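Local coordinates for protein LBCATS-a (Synthetic construct, PDB 5EY5) that probably cleaves indole-3-glycerol phosphate to indole and glyceraldehyde 3-phosphate, as the alpha subunit of a synthetic tryptophan synthase complex, at residues 1-5 with 147-151. Sequence-based numbering, arbitrary orientation.
Sequences MNRIA and GVDLI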
ATOM      1  N   MET A   1     -32.831 -54.885  19.965  1.00 67.60           N
ATOM      2  CA  MET A   1     -33.114 -53.456  19.857  1.00 67.73           C
ATOM      3  C   MET A   1     -31.929 -52.624  20.339  1.00 64.75           C
ATOM      4  O   MET A   1     -31.203 -53.034  21.247  1.00 64.87           O
ATOM      5  CB  MET A   1     -34.370 -53.093  20.654  1.00 75.13           C
ATOM      6  CG  MET A   1     -34.233 -53.332  22.147  1.00 85.51           C
ATOM      7  SD  MET A   1     -35.769 -53.158  23.088  1.00 93.77           S
ATOM      8  CE  MET A   1     -36.174 -51.441  22.790  1.00 84.58           C
ATOM      9  N   ASN A   2     -31.741 -51.453  19.726  1.00 59.69           N
ATOM     10  CA  ASN A   2     -30.646 -50.565  20.103  1.00 50.50           C
ATOM     11  C   ASN A   2     -30.644 -50.324  21.611  1.00 47.41           C
ATOM     12  O   ASN A   2     -31.702 -50.196  22.239  1.00 39.66           O
ATOM     13  CB  ASN A   2     -30.770 -49.235  19.343  1.00 44.17           C
ATOM     14  CG  ASN A   2     -29.482 -48.408  19.367  1.00 39.81           C
ATOM     15  OD1 ASN A   2     -29.176 -47.739  20.355  1.00 36.63           O
ATOM     16  ND2 ASN A   2     -28.733 -48.433  18.256  1.00 47.01           N
ATOM     17  N   ARG A   3     -29.439 -50.289  22.197  1.00 42.07           N
ATOM     18  CA  ARG A   3     -29.300 -49.956  23.615  1.00 37.46           C
ATOM     19  C   ARG A   3     -29.966 -48.630  23.957  1.00 37.62           C
ATOM     20  O   ARG A   3     -30.458 -48.445  25.077  1.00 38.87           O
ATOM     21  CB  ARG A   3     -27.821 -49.894  24.007  1.00 37.41           C
ATOM     22  CG  ARG A   3     -27.146 -51.254  24.083  1.00 41.07           C
ATOM     23  CD  ARG A   3     -25.733 -51.119  24.652  1.00 42.92           C
ATOM     24  NE  ARG A   3     -25.012 -52.389  24.641  1.00 48.82           N
ATOM     25  CZ  ARG A   3     -24.133 -52.751  23.710  1.00 53.71           C
ATOM     26  NH1 ARG A   3     -23.852 -51.940  22.699  1.00 53.70           N
ATOM     27  NH2 ARG A   3     -23.530 -53.932  23.792  1.00 55.12           N
ATOM     28  N   ILE A   4     -29.944 -47.669  23.034  1.00 34.38           N
ATOM     29  CA  ILE A   4     -30.584 -46.385  23.318  1.00 28.71           C
ATOM     30  C   ILE A   4     -32.079 -46.578  23.520  1.00 38.83           C
ATOM     31  O   ILE A   4     -32.663 -46.093  24.498  1.00 39.06           O
ATOM     32  CB  ILE A   4     -30.297 -45.374  22.199  1.00 37.51           C
ATOM     33  CG1 ILE A   4     -28.802 -45.012  22.169  1.00 34.26           C
ATOM     34  CG2 ILE A   4     -31.135 -44.130  22.410  1.00 39.04           C
ATOM     35  CD1 ILE A   4     -28.412 -44.191  20.952  1.00 33.34           C
ATOM     36  N   ALA A   5     -32.718 -47.301  22.602  1.00 36.11           N
ATOM     37  CA  ALA A   5     -34.141 -47.590  22.745  1.00 42.68           C
ATOM     38  C   ALA A   5     -34.422 -48.341  24.042  1.00 42.48           C
ATOM     39  O   ALA A   5     -35.371 -48.016  24.762  1.00 42.55           O
ATOM     40  CB  ALA A   5     -34.641 -48.381  21.537  1.00 43.34           C
ATOM     41  N   GLY A 147     -27.628 -50.932  12.388  1.00 54.91           N
ATOM     42  CA  GLY A 147     -28.328 -50.771  13.647  1.00 56.07           C
ATOM     43  C   GLY A 147     -27.786 -49.679  14.536  1.00 54.88           C
ATOM     44  O   GLY A 147     -27.962 -49.738  15.754  1.00 57.88           O
ATOM     45  N   VAL A 148     -27.132 -48.678  13.958  1.00 45.55           N
ATOM     46  CA  VAL A 148     -26.584 -47.555  14.700  1.00 42.14           C
ATOM     47  C   VAL A 148     -27.528 -46.373  14.549  1.00 39.87           C
ATOM     48  O   VAL A 148     -27.885 -45.996  13.426  1.00 42.29           O
ATOM     49  CB  VAL A 148     -25.183 -47.197  14.192  1.00 46.52           C
ATOM     50  CG1 VAL A 148     -24.702 -45.895  14.860  1.00 34.50           C
ATOM     51  CG2 VAL A 148     -24.245 -48.371  14.421  1.00 45.33           C
ATOM     52  N   ASP A 149     -27.934 -45.788  15.669  1.00 38.95           N
ATOM     53  CA  ASP A 149     -28.866 -44.672  15.615  1.00 42.18           C
ATOM     54  C   ASP A 149     -28.152 -43.394  15.196  1.00 41.77           C
ATOM     55  O   ASP A 149     -26.991 -43.158  15.543  1.00 38.24           O
ATOM     56  CB  ASP A 149     -29.554 -44.462  16.964  1.00 40.57           C
ATOM     57  CG  ASP A 149     -30.537 -45.588  17.307  1.00 52.34           C
ATOM     58  OD1 ASP A 149     -30.841 -45.756  18.504  1.00 58.82           O
ATOM     59  OD2 ASP A 149     -31.001 -46.302  16.389  1.00 52.15           O
ATOM     60  N   LEU A 150     -28.858 -42.577  14.438  1.00 43.56           N
ATOM     61  CA  LEU A 150     -28.367 -41.285  13.980  1.00 39.08           C
ATOM     62  C   LEU A 150     -29.246 -40.224  14.631  1.00 34.39           C
ATOM     63  O   LEU A 150     -30.418 -40.067  14.268  1.00 36.07           O
ATOM     64  CB  LEU A 150     -28.405 -41.216  12.455  1.00 43.00           C
ATOM     65  CG  LEU A 150     -27.490 -40.222  11.755  1.00 47.44           C
ATOM     66  CD1 LEU A 150     -27.726 -40.289  10.255  1.00 50.89           C
ATOM     67  CD2 LEU A 150     -27.730 -38.825  12.284  1.00 52.41           C
ATOM     68  N   ILE A 151     -28.696 -39.515  15.606  1.00 36.61           N
ATOM     69  CA  ILE A 151     -29.440 -38.513  16.359  1.00 32.11           C
ATOM     70  C   ILE A 151     -29.251 -37.148  15.708  1.00 41.99           C
ATOM     71  O   ILE A 151     -28.121 -36.653  15.607  1.00 39.56           O
ATOM     72  CB  ILE A 151     -28.978 -38.482  17.818  1.00 36.20           C
ATOM     73  CG1 ILE A 151     -29.225 -39.852  18.469  1.00 37.22           C
ATOM     74  CG2 ILE A 151     -29.666 -37.333  18.560  1.00 40.66           C
ATOM     75  CD1 ILE A 151     -28.009 -40.434  19.138  1.00 31.85           C
TER
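Start with N2, whose side-chain amide makes three hydrogen bonds. Its OD1 takes the backbone N of I4 at 2.8 Å, so N2 is the N-cap of helix 3-14; its ND2 donates to the carbonyl O of G147 at 2.9 Å, tying that cap to the turn ahead of strand 149-154. The ND2 also reaches D124 O, so it joins the lead-ins to the adjacent strands 125-127 and 149-154. G147, at positive phi (72°), closes helix 137-146 in a Schellman motif, and the start of one helix is thus pinned to the end of another.

D149 lies against the same amide without bonding to it. Its OD1 sits over the amide face, 3.1 Å from N2 CG, with the two planar groups nearly parallel. N2 OD1, at 3.2 Å from D149 OD1, is a second acceptor, and ND2 meets that oxygen at a poor angle. D149 OD1 also touches I4 CB at 3.8 Å.

The apolar part is small: I4 CD1 meets I151 CD1 at 4.2 Å, and both side chains also touch V98 of strand 97-100. The guanidinium of R3 forms a salt bridge with D124.

All this happens at the N-terminal end of the fifth strand of a TIM barrel, where the helix preceding the first strand packs across the bottom of the barrel, as in tryptophan synthase alpha subunits, and helps plug it.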